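Local coordinates for protein GCN5-related N-acetyltransferase (Brucella abortus, PDB 7N1L) that probably transfers an acyl group, most likely acetyl from acetyl-CoA, to an amine acceptor, as a member of the GNAT family of N-acetyltransferases, at residues 126-131 / 135-140; 91-96 / 100-105. All coordinates share one frame; numbering follows the deposited sequence.

Interaction 1 (126-131 / 135-140); sequences DVLADK and RSWSKL
Leu128 meets Trp137 and Leu140 in the apolar part of this contact. Its CD1 lies in the plane of the indole, at the edge of the six-membered ring, 3.8 Å from Trp137 CH2. Its other branch faces Leu140: Leu128 CD2 is 4.2 Å from Leu140 CD1. The leucine crosses each partner at about a right angle. Its chi1 (-164°, CG anti to the backbone N) and chi2 (51°) together send CD1 to Trp137 and CD2 to Leu140. Leu140 CD2 also reaches the helix backbone, 4.3 Å from Ala129 N. One face of the indole carries Arg135 CB, which sits over the rim of the ring system. Phe171 of the second subunit packs on Ala129, Trp137 and Leu140.

The polar part is one backbone bond and a water bridge. Arg135 N donates to Lys131 O at 2.9 Å. The aliphatic start of Arg135 lies against the same oxygen, with Arg135 CG 3.4 Å from Lys131 O. Water 1 accepts from Lys131 NZ and from Arg135 NH2, and it lies in the guanidinium plane. The two cationic groups stay apart, with Lys131 NZ 5.0 Å from Arg135 NH2. Residues outside the two segments hold the polar ends of Arg135 and Trp137. Arg135 NH1 forms salt bridges with Glu75 and Asp93, and Trp137 NE1 donates to Asp93. The Trp137 NE1 bond probably helps to set the rotation of the indole.

Ser136 has positive phi and closes the short helix 132-135 with a Schellman motif. The chain then enters strand 137-144. The arrangement is the helix-to-strand return of a beta-alpha-beta crossover, in which helix 120-129 links the parallel neighbours 101-111 and 137-144 of the GNAT fold.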
# COMPACT_ATOMS: atom_id res chain seq x y z
N ASP A 126 -10.72 9.83 -11.46
CA ASP A 126 -10.26 10.98 -12.23
C ASP A 126 -9.81 12.11 -11.31
O ASP A 126 -8.77 12.74 -11.56
CB ASP A 126 -11.37 11.51 -13.16
CG ASP A 126 -11.54 10.68 -14.43
OD1 ASP A 126 -10.71 9.81 -14.71
OD2 ASP A 126 -12.48 10.96 -15.20
N VAL A 127 -10.60 12.42 -10.28
CA VAL A 127 -10.21 13.46 -9.32
C VAL A 127 -8.92 13.08 -8.61
O VAL A 127 -8.02 13.91 -8.43
CB VAL A 127 -11.35 13.71 -8.32
CG1 VAL A 127 -10.82 14.55 -7.13
CG2 VAL A 127 -12.53 14.41 -8.99
N LEU A 128 -8.80 11.81 -8.22
CA LEU A 128 -7.58 11.35 -7.59
C LEU A 128 -6.38 11.47 -8.51
O LEU A 128 -5.30 11.91 -8.09
CB LEU A 128 -7.77 9.90 -7.16
CG LEU A 128 -6.75 9.39 -6.16
CD1 LEU A 128 -6.60 10.32 -4.90
CD2 LEU A 128 -7.16 7.98 -5.81
N ALA A 129 -6.54 11.08 -9.78
CA ALA A 129 -5.44 11.17 -10.74
C ALA A 129 -4.98 12.61 -10.92
O ALA A 129 -3.78 12.85 -11.11
CB ALA A 129 -5.87 10.56 -12.07
N ASP A 130 -5.91 13.58 -10.90
CA ASP A 130 -5.62 15.00 -11.04
C ASP A 130 -4.83 15.59 -9.87
O ASP A 130 -4.34 16.72 -9.96
CB ASP A 130 -6.94 15.79 -11.20
CG ASP A 130 -7.65 15.51 -12.53
OD1 ASP A 130 -7.12 14.75 -13.38
OD2 ASP A 130 -8.76 16.04 -12.72
N LYS A 131 -4.71 14.87 -8.76
CA LYS A 131 -3.86 15.30 -7.67
C LYS A 131 -2.39 14.95 -7.90
O LYS A 131 -1.55 15.31 -7.08
CB LYS A 131 -4.35 14.68 -6.37
CG LYS A 131 -5.73 15.20 -5.93
CD LYS A 131 -6.11 14.61 -4.60
CE LYS A 131 -7.50 15.04 -4.15
NZ LYS A 131 -7.63 16.55 -3.97
N ARG A 135 0.81 16.16 -5.58
CA ARG A 135 1.42 15.23 -4.65
C ARG A 135 2.77 14.69 -5.10
O ARG A 135 3.38 13.94 -4.34
CB ARG A 135 0.47 14.05 -4.40
CG ARG A 135 -0.92 14.43 -3.86
CD ARG A 135 -0.87 15.10 -2.46
NE ARG A 135 -2.21 15.34 -1.96
CZ ARG A 135 -2.86 14.53 -1.13
NH1 ARG A 135 -2.27 13.46 -0.62
NH2 ARG A 135 -4.14 14.78 -0.85
N SER A 136 3.28 15.09 -6.28
CA SER A 136 4.49 14.50 -6.89
C SER A 136 4.36 12.99 -7.05
O SER A 136 5.26 12.22 -6.71
CB SER A 136 5.77 14.83 -6.12
OG SER A 136 6.08 16.20 -6.25
N TRP A 137 3.22 12.55 -7.55
CA TRP A 137 3.03 11.15 -7.86
C TRP A 137 3.63 10.83 -9.21
O TRP A 137 3.38 11.54 -10.19
CB TRP A 137 1.55 10.78 -7.86
CG TRP A 137 1.02 10.70 -6.50
CD1 TRP A 137 1.74 10.72 -5.33
CD2 TRP A 137 -0.36 10.64 -6.12
NE1 TRP A 137 0.88 10.65 -4.25
CE2 TRP A 137 -0.41 10.61 -4.71
CE3 TRP A 137 -1.57 10.62 -6.85
CZ2 TRP A 137 -1.62 10.54 -4.00
CZ3 TRP A 137 -2.77 10.55 -6.15
CH2 TRP A 137 -2.79 10.51 -4.75
N SER A 138 4.46 9.78 -9.25
CA SER A 138 4.87 9.17 -10.51
C SER A 138 3.84 8.17 -11.01
O SER A 138 3.88 7.80 -12.19
CB SER A 138 6.22 8.47 -10.35
OG SER A 138 6.11 7.38 -9.46
N LYS A 139 2.96 7.68 -10.14
CA LYS A 139 1.95 6.72 -10.56
C LYS A 139 0.82 6.66 -9.54
O LYS A 139 0.96 7.09 -8.40
CB LYS A 139 2.55 5.32 -10.75
CG LYS A 139 3.26 4.73 -9.54
CD LYS A 139 3.90 3.39 -9.94
CE LYS A 139 4.63 2.72 -8.79
NZ LYS A 139 5.98 3.31 -8.53
N LEU A 140 -0.27 6.04 -9.96
CA LEU A 140 -1.38 5.67 -9.11
C LEU A 140 -1.58 4.16 -9.27
O LEU A 140 -1.79 3.68 -10.38
CB LEU A 140 -2.64 6.43 -9.52
CG LEU A 140 -3.93 6.08 -8.82
CD1 LEU A 140 -3.73 6.20 -7.34
CD2 LEU A 140 -5.06 7.05 -9.32
O HOH W 1 -5.50 17.10 -1.91

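Interaction 2 (91-96 / 100-105); sequences FYDLPE and GLRAGQ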
# COMPACT_ATOMS: atom_id res chain seq x y z
N PHE A 91 -7.48 6.03 -0.36
CA PHE A 91 -6.18 6.02 -1.01
C PHE A 91 -5.08 6.39 -0.03
O PHE A 91 -5.31 7.10 0.95
CB PHE A 91 -6.12 6.98 -2.20
CG PHE A 91 -6.25 8.43 -1.84
CD1 PHE A 91 -7.50 9.00 -1.63
CD2 PHE A 91 -5.13 9.25 -1.80
CE1 PHE A 91 -7.63 10.36 -1.34
CE2 PHE A 91 -5.25 10.60 -1.50
CZ PHE A 91 -6.50 11.15 -1.28
N TYR A 92 -3.86 5.97 -0.38
CA TYR A 92 -2.68 6.25 0.42
C TYR A 92 -1.70 7.06 -0.42
O TYR A 92 -1.49 6.77 -1.60
CB TYR A 92 -2.02 4.96 0.92
CG TYR A 92 -3.06 4.02 1.47
CD1 TYR A 92 -3.80 4.37 2.58
CD2 TYR A 92 -3.24 2.77 0.94
CE1 TYR A 92 -4.77 3.55 3.09
CE2 TYR A 92 -4.19 1.93 1.46
CZ TYR A 92 -4.96 2.33 2.54
OH TYR A 92 -5.92 1.49 3.09
N ASP A 93 -1.14 8.09 0.17
CA ASP A 93 -0.08 8.88 -0.45
C ASP A 93 1.23 8.32 0.13
O ASP A 93 1.60 8.63 1.26
CB ASP A 93 -0.24 10.37 -0.15
CG ASP A 93 0.79 11.25 -0.87
OD1 ASP A 93 1.83 10.71 -1.32
OD2 ASP A 93 0.62 12.49 -0.94
N LEU A 94 1.90 7.48 -0.64
CA LEU A 94 3.01 6.67 -0.14
C LEU A 94 4.34 7.07 -0.78
O LEU A 94 4.37 7.53 -1.92
CB LEU A 94 2.78 5.18 -0.40
CG LEU A 94 1.63 4.54 0.35
CD1 LEU A 94 1.45 3.10 -0.08
CD2 LEU A 94 1.86 4.62 1.86
N PRO A 95 5.45 6.90 -0.07
CA PRO A 95 6.74 7.12 -0.72
C PRO A 95 6.96 6.07 -1.79
O PRO A 95 6.45 4.96 -1.70
CB PRO A 95 7.75 6.99 0.44
CG PRO A 95 7.07 6.13 1.43
CD PRO A 95 5.60 6.51 1.34
N GLU A 96 7.67 6.47 -2.85
CA GLU A 96 8.04 5.60 -3.97
C GLU A 96 9.55 5.52 -4.01
O GLU A 96 10.22 6.39 -4.59
CB GLU A 96 7.46 6.14 -5.28
CG GLU A 96 7.23 5.07 -6.32
CD GLU A 96 8.52 4.36 -6.71
OE1 GLU A 96 9.31 4.98 -7.47
OE2 GLU A 96 8.74 3.20 -6.25
N GLY A 100 12.19 7.99 -5.96
CA GLY A 100 12.40 9.04 -5.00
C GLY A 100 11.29 10.05 -4.93
O GLY A 100 11.48 11.10 -4.30
N LEU A 101 10.18 9.82 -5.62
CA LEU A 101 8.98 10.63 -5.56
C LEU A 101 7.94 9.87 -4.72
O LEU A 101 8.29 9.02 -3.91
CB LEU A 101 8.49 10.97 -6.98
CG LEU A 101 9.50 11.69 -7.88
CD1 LEU A 101 9.03 11.67 -9.32
CD2 LEU A 101 9.69 13.12 -7.40
N ARG A 102 6.68 10.18 -4.90
CA ARG A 102 5.63 9.47 -4.18
C ARG A 102 4.73 8.77 -5.19
O ARG A 102 4.88 8.93 -6.40
CB ARG A 102 4.85 10.44 -3.26
CG ARG A 102 5.76 11.08 -2.15
CD ARG A 102 5.01 11.80 -1.00
NE ARG A 102 4.33 10.88 -0.10
CZ ARG A 102 4.85 10.36 1.01
NH1 ARG A 102 6.09 10.61 1.37
NH2 ARG A 102 4.10 9.57 1.78
N ALA A 103 3.80 7.97 -4.67
CA ALA A 103 2.80 7.31 -5.49
C ALA A 103 1.52 7.19 -4.68
O ALA A 103 1.55 7.12 -3.45
CB ALA A 103 3.27 5.92 -5.96
N GLY A 104 0.38 7.18 -5.38
CA GLY A 104 -0.91 6.93 -4.74
C GLY A 104 -1.31 5.46 -4.84
O GLY A 104 -1.02 4.79 -5.83
N GLN A 105 -2.02 4.97 -3.83
CA GLN A 105 -2.43 3.56 -3.84
C GLN A 105 -3.87 3.48 -3.39
O GLN A 105 -4.23 4.02 -2.34
CB GLN A 105 -1.53 2.72 -2.93
CG GLN A 105 -1.95 1.23 -2.84
CD GLN A 105 -1.02 0.42 -1.93
OE1 GLN A 105 0.18 0.62 -1.94
NE2 GLN A 105 -1.58 -0.48 -1.12
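The guanidinium of Arg102 lies flat against the backbone of the opposite strand. One face covers the Leu94-Pro95 peptide, with Leu94 C 3.4 Å and Pro95 N 3.5 Å from its plane, both toward the rim. At the edge, in the plane, is Asp93 O. Arg102 NH2 donates to this oxygen at 2.7 Å and approaches from above the carbonyl plane of Asp93. Arg102 NE donates to Asp93 OD1 at 2.8 Å as part of a salt bridge. It meets the carboxylate from above, and the two flat groups are 66° apart. The grip is therefore side-on, with one nitrogen on the backbone and one on the side chain of the same residue. The bend at chi3 (72°) folds the arginine back over the strand. Tyr92 and Gln105 also pair across the strands, their ring and amide planes 84° apart.

The two strands form an antiparallel beta hairpin of the GNAT sheet. Tyr92 with Gln105 and Leu94 with Ala103 are hydrogen-bonded pairs. Asp93 with Gly104 is a non-hydrogen-bonded pair. At the turn Gly100 and Leu101 both face Glu96 in a G1 beta bulge. Glu96 N donates to Leu101 O at 2.8 Å, and Gly100 N donates to Glu96 O. The positive phi of Gly100 suits a residue without a side chain.

On the Leu94 face a methyl lies against an amide oxygen, with Leu94 CD1 3.4 Å from Gln105 OE1. The apolar contact there is Glu96 CG to Ala103 CB, at 4.1 Å. The Gln105 amide bonds to Asp107 and to Gln105 of the second subunit. Arg102 NH1 has a further salt bridge to Asp71 of that subunit.

Overall arrangement
Interaction 2 is the more buried contact and joins two adjacent strands of the sheet. Interaction 1 is partly buried and sets the end of helix 120-129 against strand 137-144. That strand is outermost within this chain, and there the sheet continues into the second subunit. Strand 101-111 lies between strands 84-96 and 137-144, so both contacts reach the same sheet. Their chemistry differs. The hairpin relies on regular backbone bonds and a salt bridge, the helix contact on apolar side chains with one backbone bond and a water. They meet directly where Leu140 CD1 packs on Gly104 O and where Ser138 N probably bonds to Arg102 O. Both contacts also touch the second subunit.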